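Local coordinates for protein sulfatase (Bacteroides fragilis CAG:558, PDB 6USS) that probably hydrolyses aryl sulfate esters as a calcium-dependent gut bacterial sulfatase of the arylsulfatase type, at residues 107-112 and 429-434; 439-444 and 452-457; 126-131 and 140-145. The protein carries 1 engineered substitution. One frame throughout, in Å; residues are numbered along the deposited sequence.

Contact 1 of 3, residues 107-112 and 429-434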
loop_
_atom_site.group_PDB
_atom_site.type_symbol
_atom_site.label_atom_id
_atom_site.label_comp_id
_atom_site.label_asym_id
_atom_site.label_seq_id
_atom_site.Cartn_x
_atom_site.Cartn_y
_atom_site.Cartn_z
ATOM N N THR A 107 25.070 -5.109 0.627
ATOM C CA THR A 107 26.189 -4.703 1.476
ATOM C C THR A 107 26.808 -3.377 1.072
ATOM O O THR A 107 27.662 -2.865 1.804
ATOM C CB THR A 107 27.291 -5.788 1.497
ATOM O OG1 THR A 107 27.503 -6.306 0.180
ATOM C CG2 THR A 107 26.917 -6.942 2.435
ATOM N N ASN A 108 26.416 -2.813 -0.063
ATOM C CA ASN A 108 26.784 -1.452 -0.418
ATOM C C ASN A 108 25.517 -0.731 -0.864
ATOM O O ASN A 108 24.440 -1.331 -0.928
ATOM C CB ASN A 108 27.869 -1.454 -1.493
ATOM C CG ASN A 108 28.603 -0.153 -1.569
ATOM O OD1 ASN A 108 28.222 0.831 -0.927
ATOM N ND2 ASN A 108 29.658 -0.122 -2.382
ATOM N N TRP A 109 25.622 0.559 -1.183
ATOM C CA TRP A 109 24.401 1.330 -1.411
ATOM C C TRP A 109 23.789 1.063 -2.793
ATOM O O TRP A 109 24.489 0.895 -3.791
ATOM C CB TRP A 109 24.656 2.827 -1.204
ATOM C CG TRP A 109 25.516 3.497 -2.222
ATOM C CD1 TRP A 109 26.874 3.647 -2.176
ATOM C CD2 TRP A 109 25.075 4.143 -3.428
ATOM N NE1 TRP A 109 27.310 4.340 -3.288
ATOM C CE2 TRP A 109 26.226 4.653 -4.072
ATOM C CE3 TRP A 109 23.822 4.341 -4.021
ATOM C CZ2 TRP A 109 26.160 5.341 -5.292
ATOM C CZ3 TRP A 109 23.756 5.032 -5.222
ATOM C CH2 TRP A 109 24.920 5.520 -5.847
ATOM N N THR A 110 22.461 1.020 -2.840
ATOM C CA THR A 110 21.733 0.642 -4.042
ATOM C C THR A 110 21.008 1.834 -4.657
ATOM O O THR A 110 20.604 2.769 -3.953
ATOM C CB THR A 110 20.707 -0.452 -3.744
ATOM O OG1 THR A 110 19.645 0.099 -2.962
ATOM C CG2 THR A 110 21.343 -1.583 -2.977
ATOM N N TYR A 111 20.872 1.788 -6.007
ATOM C CA TYR A 111 19.854 2.511 -6.765
ATOM C C TYR A 111 19.691 1.930 -8.177
ATOM O O TYR A 111 18.598 1.454 -8.512
ATOM C CB TYR A 111 20.135 4.020 -6.823
ATOM C CG TYR A 111 18.989 4.779 -7.468
ATOM C CD1 TYR A 111 17.975 5.352 -6.690
ATOM C CD2 TYR A 111 18.903 4.902 -8.854
ATOM C CE1 TYR A 111 16.924 6.037 -7.284
ATOM C CE2 TYR A 111 17.851 5.579 -9.453
ATOM C CZ TYR A 111 16.868 6.133 -8.669
ATOM O OH TYR A 111 15.832 6.790 -9.271
ATOM N N PRO A 112 20.713 1.940 -9.037
ATOM C CA PRO A 112 20.496 1.509 -10.431
ATOM C C PRO A 112 20.153 0.028 -10.524
ATOM O O PRO A 112 20.845 -0.815 -9.954
ATOM C CB PRO A 112 21.838 1.810 -11.108
ATOM C CG PRO A 112 22.832 1.711 -10.003
ATOM C CD PRO A 112 22.119 2.329 -8.817
ATOM N N ASN A 429 32.974 -4.946 -0.656
ATOM C CA ASN A 429 32.574 -3.980 -1.666
ATOM C C ASN A 429 33.616 -2.873 -1.767
ATOM O O ASN A 429 34.599 -2.842 -1.023
ATOM C CB ASN A 429 31.204 -3.391 -1.333
ATOM C CG ASN A 429 30.110 -4.404 -1.440
ATOM O OD1 ASN A 429 29.890 -5.195 -0.514
ATOM N ND2 ASN A 429 29.423 -4.414 -2.582
ATOM N N HIS A 430 33.392 -1.937 -2.686
ATOM C CA HIS A 430 34.298 -0.800 -2.857
ATOM C C HIS A 430 33.476 0.487 -2.801
ATOM O O HIS A 430 32.826 0.863 -3.785
ATOM C CB HIS A 430 35.085 -0.910 -4.161
ATOM C CG HIS A 430 36.386 -0.163 -4.153
ATOM N ND1 HIS A 430 37.183 -0.038 -5.273
ATOM C CD2 HIS A 430 37.032 0.494 -3.161
ATOM C CE1 HIS A 430 38.259 0.666 -4.972
ATOM N NE2 HIS A 430 38.195 0.998 -3.698
ATOM N N TRP A 431 33.508 1.154 -1.642
ATOM C CA TRP A 431 32.868 2.450 -1.484
ATOM C C TRP A 431 33.659 3.525 -2.227
ATOM O O TRP A 431 34.766 3.300 -2.723
ATOM C CB TRP A 431 32.739 2.808 -0.010
ATOM C CG TRP A 431 31.768 3.893 0.240
ATOM C CD1 TRP A 431 30.489 3.970 -0.231
ATOM C CD2 TRP A 431 31.977 5.072 1.034
ATOM N NE1 TRP A 431 29.888 5.129 0.215
ATOM C CE2 TRP A 431 30.775 5.820 0.994
ATOM C CE3 TRP A 431 33.063 5.568 1.771
ATOM C CZ2 TRP A 431 30.630 7.035 1.655
ATOM C CZ3 TRP A 431 32.921 6.773 2.426
ATOM C CH2 TRP A 431 31.710 7.494 2.371
ATOM N N GLY A 432 33.077 4.717 -2.298
ATOM C CA GLY A 432 33.601 5.715 -3.209
ATOM C C GLY A 432 34.841 6.433 -2.730
ATOM O O GLY A 432 35.516 7.067 -3.546
ATOM N N ASN A 433 35.153 6.355 -1.432
ATOM C CA ASN A 433 36.254 7.097 -0.830
ATOM C C ASN A 433 37.209 6.162 -0.091
ATOM O O ASN A 433 36.843 5.059 0.320
ATOM C CB ASN A 433 35.732 8.157 0.152
ATOM C CG ASN A 433 34.842 9.188 -0.513
ATOM O OD1 ASN A 433 34.027 9.840 0.147
ATOM N ND2 ASN A 433 34.991 9.341 -1.825
ATOM N N ASP A 434 38.437 6.621 0.095
ATOM C CA ASP A 434 39.386 5.972 0.988
ATOM C C ASP A 434 39.453 6.695 2.337
ATOM O O ASP A 434 39.155 7.890 2.452
ATOM C CB ASP A 434 40.781 5.930 0.363
ATOM C CG ASP A 434 40.800 5.242 -0.966
ATOM O OD1 ASP A 434 40.354 4.070 -1.068
ATOM O OD2 ASP A 434 41.276 5.890 -1.915
#

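Contact 2 of 3, residues 439-444 and 452-457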
loop_
_atom_site.group_PDB
_atom_site.type_symbol
_atom_site.label_atom_id
_atom_site.label_comp_id
_atom_site.label_asym_id
_atom_site.label_seq_id
_atom_site.Cartn_x
_atom_site.Cartn_y
_atom_site.Cartn_z
ATOM N N GLY A 439 37.228 0.286 3.070
ATOM C CA GLY A 439 37.695 -0.708 2.134
ATOM C C GLY A 439 36.961 -2.019 2.359
ATOM O O GLY A 439 36.136 -2.138 3.273
ATOM N N PRO A 440 37.254 -3.035 1.545
ATOM C CA PRO A 440 36.613 -4.356 1.735
ATOM C C PRO A 440 37.055 -5.015 3.039
ATOM O O PRO A 440 38.230 -5.350 3.217
ATOM C CB PRO A 440 37.084 -5.162 0.517
ATOM C CG PRO A 440 37.873 -4.201 -0.345
ATOM C CD PRO A 440 38.273 -3.042 0.479
ATOM N N THR A 441 36.101 -5.224 3.947
ATOM C CA THR A 441 36.397 -5.758 5.268
ATOM C C THR A 441 35.260 -6.656 5.733
ATOM O O THR A 441 34.124 -6.554 5.256
ATOM C CB THR A 441 36.564 -4.644 6.307
ATOM O OG1 THR A 441 35.376 -3.835 6.326
ATOM C CG2 THR A 441 37.781 -3.777 6.011
ATOM N N CYS A 442 35.569 -7.518 6.693
ATOM C CA CYS A 442 34.564 -8.028 7.602
ATOM C C CYS A 442 35.058 -7.813 9.021
ATOM O O CYS A 442 36.262 -7.738 9.277
ATOM C CB CYS A 442 34.258 -9.520 7.360
ATOM S SG CYS A 442 35.741 -10.450 7.027
ATOM N N THR A 443 34.118 -7.741 9.949
ATOM C CA THR A 443 34.394 -7.373 11.323
ATOM C C THR A 443 33.575 -8.254 12.245
ATOM O O THR A 443 32.393 -8.515 11.972
ATOM C CB THR A 443 34.031 -5.906 11.562
ATOM O OG1 THR A 443 34.771 -5.090 10.655
ATOM C CG2 THR A 443 34.375 -5.502 12.977
ATOM N N VAL A 444 34.191 -8.705 13.337
ATOM C CA VAL A 444 33.446 -9.258 14.464
ATOM C C VAL A 444 33.766 -8.468 15.732
ATOM O O VAL A 444 34.923 -8.110 15.989
ATOM C CB VAL A 444 33.738 -10.759 14.668
ATOM C CG1 VAL A 444 35.253 -11.000 14.901
ATOM C CG2 VAL A 444 32.904 -11.294 15.829
ATOM N N ILE A 452 38.910 -6.588 12.897
ATOM C CA ILE A 452 38.663 -6.157 11.527
ATOM C C ILE A 452 39.659 -6.868 10.622
ATOM O O ILE A 452 40.874 -6.856 10.882
ATOM C CB ILE A 452 38.777 -4.630 11.374
ATOM C CG1 ILE A 452 37.829 -3.914 12.338
ATOM C CG2 ILE A 452 38.497 -4.220 9.942
ATOM C CD1 ILE A 452 38.122 -2.434 12.487
ATOM N N TYR A 453 39.142 -7.499 9.573
ATOM C CA TYR A 453 39.953 -8.186 8.582
ATOM C C TYR A 453 39.803 -7.483 7.245
ATOM O O TYR A 453 38.683 -7.168 6.830
ATOM C CB TYR A 453 39.523 -9.637 8.454
ATOM C CG TYR A 453 40.091 -10.349 7.246
ATOM C CD1 TYR A 453 41.459 -10.643 7.156
ATOM C CD2 TYR A 453 39.254 -10.761 6.204
ATOM C CE1 TYR A 453 41.975 -11.321 6.050
ATOM C CE2 TYR A 453 39.765 -11.447 5.094
ATOM C CZ TYR A 453 41.125 -11.725 5.024
ATOM O OH TYR A 453 41.646 -12.402 3.931
ATOM N N TYR A 454 40.924 -7.247 6.571
ATOM C CA TYR A 454 40.939 -6.479 5.332
ATOM C C TYR A 454 41.162 -7.437 4.167
ATOM O O TYR A 454 42.242 -8.030 4.040
ATOM C CB TYR A 454 42.013 -5.401 5.378
ATOM C CG TYR A 454 41.755 -4.299 6.389
ATOM C CD1 TYR A 454 41.977 -4.511 7.749
ATOM C CD2 TYR A 454 41.290 -3.043 5.987
ATOM C CE1 TYR A 454 41.756 -3.512 8.679
ATOM C CE2 TYR A 454 41.076 -2.024 6.918
ATOM C CZ TYR A 454 41.316 -2.266 8.266
ATOM O OH TYR A 454 41.109 -1.275 9.207
ATOM N N TYR A 455 40.134 -7.573 3.318
ATOM C CA TYR A 455 40.207 -8.468 2.171
ATOM C C TYR A 455 41.354 -8.113 1.244
ATOM O O TYR A 455 41.910 -8.999 0.592
ATOM C CB TYR A 455 38.902 -8.422 1.380
ATOM C CG TYR A 455 37.729 -9.104 2.023
ATOM C CD1 TYR A 455 37.642 -10.479 2.049
ATOM C CD2 TYR A 455 36.695 -8.375 2.586
ATOM C CE1 TYR A 455 36.569 -11.119 2.612
ATOM C CE2 TYR A 455 35.602 -9.015 3.161
ATOM C CZ TYR A 455 35.553 -10.389 3.159
ATOM O OH TYR A 455 34.502 -11.063 3.714
ATOM N N GLU A 456 41.705 -6.826 1.148
ATOM C CA GLU A 456 42.600 -6.407 0.075
ATOM C C GLU A 456 44.020 -6.921 0.290
ATOM O O GLU A 456 44.715 -7.230 -0.688
ATOM C CB GLU A 456 42.589 -4.878 -0.085
ATOM C CG GLU A 456 43.028 -4.406 -1.485
ATOM C CD GLU A 456 43.133 -2.881 -1.634
ATOM O OE1 GLU A 456 42.379 -2.149 -0.944
ATOM O OE2 GLU A 456 43.960 -2.419 -2.467
ATOM N N ASN A 457 44.467 -7.047 1.546
ATOM C CA ASN A 457 45.807 -7.565 1.782
ATOM C C ASN A 457 45.897 -8.488 2.991
ATOM O O ASN A 457 47.011 -8.771 3.436
ATOM C CB ASN A 457 46.797 -6.414 1.955
ATOM C CG ASN A 457 46.479 -5.556 3.170
ATOM O OD1 ASN A 457 45.422 -5.712 3.793
ATOM N ND2 ASN A 457 47.395 -4.649 3.519
HETATM O O HOH W 1 40.598 -4.431 2.346
#

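Contact 3 of 3, residues 126-131 and 140-145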
loop_
_atom_site.group_PDB
_atom_site.type_symbol
_atom_site.label_atom_id
_atom_site.label_comp_id
_atom_site.label_asym_id
_atom_site.label_seq_id
_atom_site.Cartn_x
_atom_site.Cartn_y
_atom_site.Cartn_z
ATOM N N VAL A 126 34.460 -7.051 -6.562
ATOM C CA VAL A 126 33.600 -7.083 -5.384
ATOM C C VAL A 126 32.751 -8.347 -5.417
ATOM O O VAL A 126 32.689 -9.041 -6.441
ATOM C CB VAL A 126 32.726 -5.819 -5.299
ATOM C CG1 VAL A 126 33.602 -4.581 -5.101
ATOM C CG2 VAL A 126 31.908 -5.672 -6.545
ATOM N N ALA A 127 32.096 -8.663 -4.298
ATOM C CA ALA A 127 31.156 -9.780 -4.271
ATOM C C ALA A 127 30.049 -9.560 -5.290
ATOM O O ALA A 127 29.741 -8.427 -5.676
ATOM C CB ALA A 127 30.544 -9.938 -2.883
ATOM N N ASP A 128 29.456 -10.662 -5.748
ATOM C CA ASP A 128 28.277 -10.571 -6.611
ATOM C C ASP A 128 27.078 -10.344 -5.700
ATOM O O ASP A 128 26.256 -11.231 -5.462
ATOM C CB ASP A 128 28.112 -11.817 -7.465
ATOM C CG ASP A 128 26.940 -11.717 -8.429
ATOM O OD1 ASP A 128 26.332 -10.629 -8.548
ATOM O OD2 ASP A 128 26.616 -12.749 -9.052
ATOM N N TRP A 129 26.986 -9.119 -5.194
ATOM C CA TRP A 129 26.063 -8.774 -4.129
ATOM C C TRP A 129 24.699 -8.334 -4.692
ATOM O O TRP A 129 24.496 -8.240 -5.903
ATOM C CB TRP A 129 26.710 -7.712 -3.236
ATOM C CG TRP A 129 26.936 -6.358 -3.866
ATOM C CD1 TRP A 129 27.971 -5.981 -4.694
ATOM C CD2 TRP A 129 26.121 -5.188 -3.687
ATOM N NE1 TRP A 129 27.839 -4.646 -5.041
ATOM C CE2 TRP A 129 26.718 -4.139 -4.432
ATOM C CE3 TRP A 129 24.950 -4.924 -2.964
ATOM C CZ2 TRP A 129 26.176 -2.851 -4.475
ATOM C CZ3 TRP A 129 24.413 -3.641 -3.011
ATOM C CH2 TRP A 129 25.028 -2.621 -3.764
ATOM N N ASN A 130 23.746 -8.103 -3.786
ATOM C CA ASN A 130 22.337 -7.924 -4.153
ATOM C C ASN A 130 22.030 -6.455 -4.452
ATOM O O ASN A 130 21.310 -5.774 -3.718
ATOM C CB ASN A 130 21.433 -8.467 -3.055
ATOM C CG ASN A 130 21.239 -9.964 -3.157
ATOM O OD1 ASN A 130 21.240 -10.516 -4.251
ATOM N ND2 ASN A 130 21.067 -10.631 -2.020
ATOM N N VAL A 131 22.545 -5.994 -5.597
ATOM C CA VAL A 131 22.471 -4.599 -6.030
ATOM C C VAL A 131 21.032 -4.109 -6.069
ATOM O O VAL A 131 20.788 -2.900 -6.088
ATOM C CB VAL A 131 23.109 -4.408 -7.419
ATOM C CG1 VAL A 131 24.602 -4.664 -7.364
ATOM C CG2 VAL A 131 22.427 -5.325 -8.440
ATOM N N ILE A 140 13.162 -12.290 -8.031
ATOM C CA ILE A 140 13.575 -10.952 -8.440
ATOM C C ILE A 140 15.097 -10.898 -8.439
ATOM O O ILE A 140 15.730 -11.001 -7.379
ATOM C CB ILE A 140 12.973 -9.869 -7.539
ATOM C CG1 ILE A 140 11.449 -9.981 -7.557
ATOM C CG2 ILE A 140 13.362 -8.523 -8.071
ATOM C CD1 ILE A 140 10.846 -9.877 -8.940
ATOM N N ASP A 141 15.661 -10.675 -9.632
ATOM C CA ASP A 141 17.044 -10.949 -10.024
ATOM C C ASP A 141 18.066 -10.876 -8.894
ATOM O O ASP A 141 18.573 -11.919 -8.463
ATOM C CB ASP A 141 17.480 -10.006 -11.157
ATOM C CG ASP A 141 18.966 -10.132 -11.481
ATOM O OD1 ASP A 141 19.447 -11.288 -11.541
ATOM O OD2 ASP A 141 19.651 -9.090 -11.666
ATOM N N HIS A 142 18.411 -9.681 -8.422
ATOM C CA HIS A 142 19.509 -9.635 -7.455
ATOM C C HIS A 142 18.996 -9.070 -6.142
ATOM O O HIS A 142 19.462 -8.019 -5.682
ATOM C CB HIS A 142 20.688 -8.805 -7.978
ATOM C CG HIS A 142 21.750 -9.604 -8.678
ATOM N ND1 HIS A 142 21.509 -10.330 -9.825
ATOM C CD2 HIS A 142 23.071 -9.761 -8.405
ATOM C CE1 HIS A 142 22.630 -10.912 -10.219
ATOM N NE2 HIS A 142 23.591 -10.588 -9.373
ATOM N N THR A 143 18.020 -9.759 -5.546
ATOM C CA THR A 143 17.379 -9.319 -4.320
ATOM C C THR A 143 17.462 -10.404 -3.261
ATOM O O THR A 143 17.597 -11.591 -3.574
ATOM C CB THR A 143 15.902 -8.961 -4.551
ATOM O OG1 THR A 143 15.174 -10.143 -4.919
ATOM C CG2 THR A 143 15.774 -7.898 -5.637
ATOM N N PHE A 144 17.373 -9.977 -2.001
ATOM C CA PHE A 144 17.112 -10.871 -0.883
ATOM C C PHE A 144 15.617 -10.826 -0.583
ATOM O O PHE A 144 15.076 -9.756 -0.260
ATOM C CB PHE A 144 17.929 -10.476 0.347
ATOM C CG PHE A 144 17.773 -11.425 1.498
ATOM C CD1 PHE A 144 18.506 -12.597 1.546
ATOM C CD2 PHE A 144 16.883 -11.152 2.526
ATOM C CE1 PHE A 144 18.351 -13.489 2.596
ATOM C CE2 PHE A 144 16.734 -12.035 3.590
ATOM C CZ PHE A 144 17.472 -13.205 3.626
ATOM N N GLN A 145 14.945 -11.971 -0.735
ATOM C CA GLN A 145 13.521 -12.063 -0.431
ATOM C C GLN A 145 13.340 -12.157 1.076
ATOM O O GLN A 145 14.047 -12.919 1.744
ATOM C CB GLN A 145 12.877 -13.276 -1.102
ATOM C CG GLN A 145 11.405 -13.479 -0.688
ATOM C CD GLN A 145 10.736 -14.696 -1.335
ATOM O OE1 GLN A 145 11.386 -15.486 -2.025
ATOM N NE2 GLN A 145 9.427 -14.843 -1.114
#

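Contact 1 of 3, residues 107-112 and 429-434
Thr107 and Asn429 cross at about a right angle, and the threonine hydroxyl gives a hydrogen bond to the amide oxygen, OG1 to OD1 at 2.7 Å. Thr107 OG1 sits in the crowded position between its own backbone N and carbonyl carbon (chi1 42°). It meets the amide oxygen from somewhat out of the carbonyl plane. Asn108 and Asn429 run antiparallel alongside each other, their amide planes 75° apart. Here the touch is carbon against amide nitrogen, Asn108 CB lying 3.5 Å from Asn429 ND2. The Asn108 amide group reaches on past the other asparagine, and its OD1 comes within 3.9 Å of Trp431 CD1. The same oxygen accepts the backbone N of Trp109, from above the carbonyl plane. The two indoles touch only at their rims, CD1 of Trp109 at 4.1 Å from CD1 of Trp431. Their planes are at 89°.

Both asparagine ND2 groups and the backbone N of His430 donate to OD2 of Asp118. One carboxylate oxygen thus ties the two loops together. Buried polar groups at Thr107, Asn108 and Asn429 give way to the partly exposed tryptophan pair. The side chain of Trp109 lies about 8 Å from the bound calcium ion. The three donors on Asp118 OD2 would be expected to stabilise its negative charge.

Contact 2 of 3, residues 439-444 and 452-457
The Tyr454 ring carries the methyl group of Thr441 over one face. This is a CH-pi contact, with Thr441 CG2 4.0 Å from the ring centroid, and a water lies at the ring edge. The Tyr453 ring has the backbone N of Tyr455 above one face, nearer the rim than the centre. Cys442 SG meets its edge, 3.6 Å from Tyr453 CD2. The Tyr455 ring turns its edge to the backbone, with its CD2 3.4 Å from Pro440 C. The same cysteine sulfur approaches this second ring obliquely, so one sulfur touches two tyrosines. A chi1 of 41° puts Cys442 SG between its backbone N and carbonyl carbon, where it reaches both rings.

Pro440 CB packs on Tyr455 CB. Thr443 and Ile452 lie side by side and point the same way, OG1 and CG2 of the threonine against CG1 of the isoleucine. The phenol oxygens have partners outside the pair of segments: Pro512 O for Tyr453, Glu461 for Tyr454 and Asn426 for Tyr455.

Cys442 and Tyr453 form the hydrogen-bonded pair. Tyr453 N reaches Cys442 O at 2.9 Å with an angle of 173° at the hydrogen, and Cys442 N donates back to Tyr453 O. Thr441 with Tyr454 and Thr443 with Ile452 are non-hydrogen-bonded pairs. Beyond the strand ends, Pro440 O accepts Tyr455 N and also a water that in turn accepts Glu456 N.

Cys442 and Tyr455 pack on helix 480-496, whereas Thr443, Ile452 and Tyr454 touch the loop residues Ala351 and Tyr352. This is an antiparallel beta hairpin, formed by the two central strands of a four-stranded sheet joined in simple up-and-down order.

Contact 3 of 3, residues 126-131 and 140-145
His142 and Asp128 carry this contact, and the chain leads up to them from Ile140, whose side chain touches Asn250 of the second subunit. The carbonyl oxygen of Ile140 accepts the hydroxyl of Thr143, which closes the turn. Asp141 follows, and its OD1 accepts His142 ND1 at 2.8 Å. The other ring nitrogen, His142 NE2, donates to Asp128 OD1 at 2.9 Å, on the syn side of the carboxylate. The imidazole is thus held between two aspartates, which would be expected to favour its protonated form. The Asp128 side chain runs roughly perpendicular to that of His142, with carboxylate and ring planes 41° apart. Trp129 O lies at the ring edge, 3.3 Å from His142 CD2. His142 CB packs against Val131 CG2 at 3.9 Å.

At Thr143 and Phe144 the backbone runs beside the Asn130 amide, and Asn130 ND2 lies 3.9 Å from Phe144 CB. That nitrogen is hydrogen-bonded to His104 O.

Strand 143-145 pairs in parallel with strand 133-135, and Phe144 packs on Arg103 and His104 of helix 101-104.

Overall arrangement
Contact 3 (126-131 with 140-145) falls in sequence between the two segments of contact 1, and contact 2 follows both. Contact 1 links distant parts of the chain, 317 residues apart at their closest ends, while the other two are local. The centres of contacts 1 and 3 are about 13 Å apart, and they touch where Trp129 meets Asn108, Trp109 and Asn429. Asp118 binds residues of both. The centres of contacts 1 and 2 are about 15 Å apart, with Pro440 packed on Asn429. Segment 429-434 lies in the loop joining strands 422-427 and 441-446. Contact 1 brings this loop of the four-stranded sheet against a loop near the calcium ion; contacts 2 and 3 adjoin it, farther from the metal.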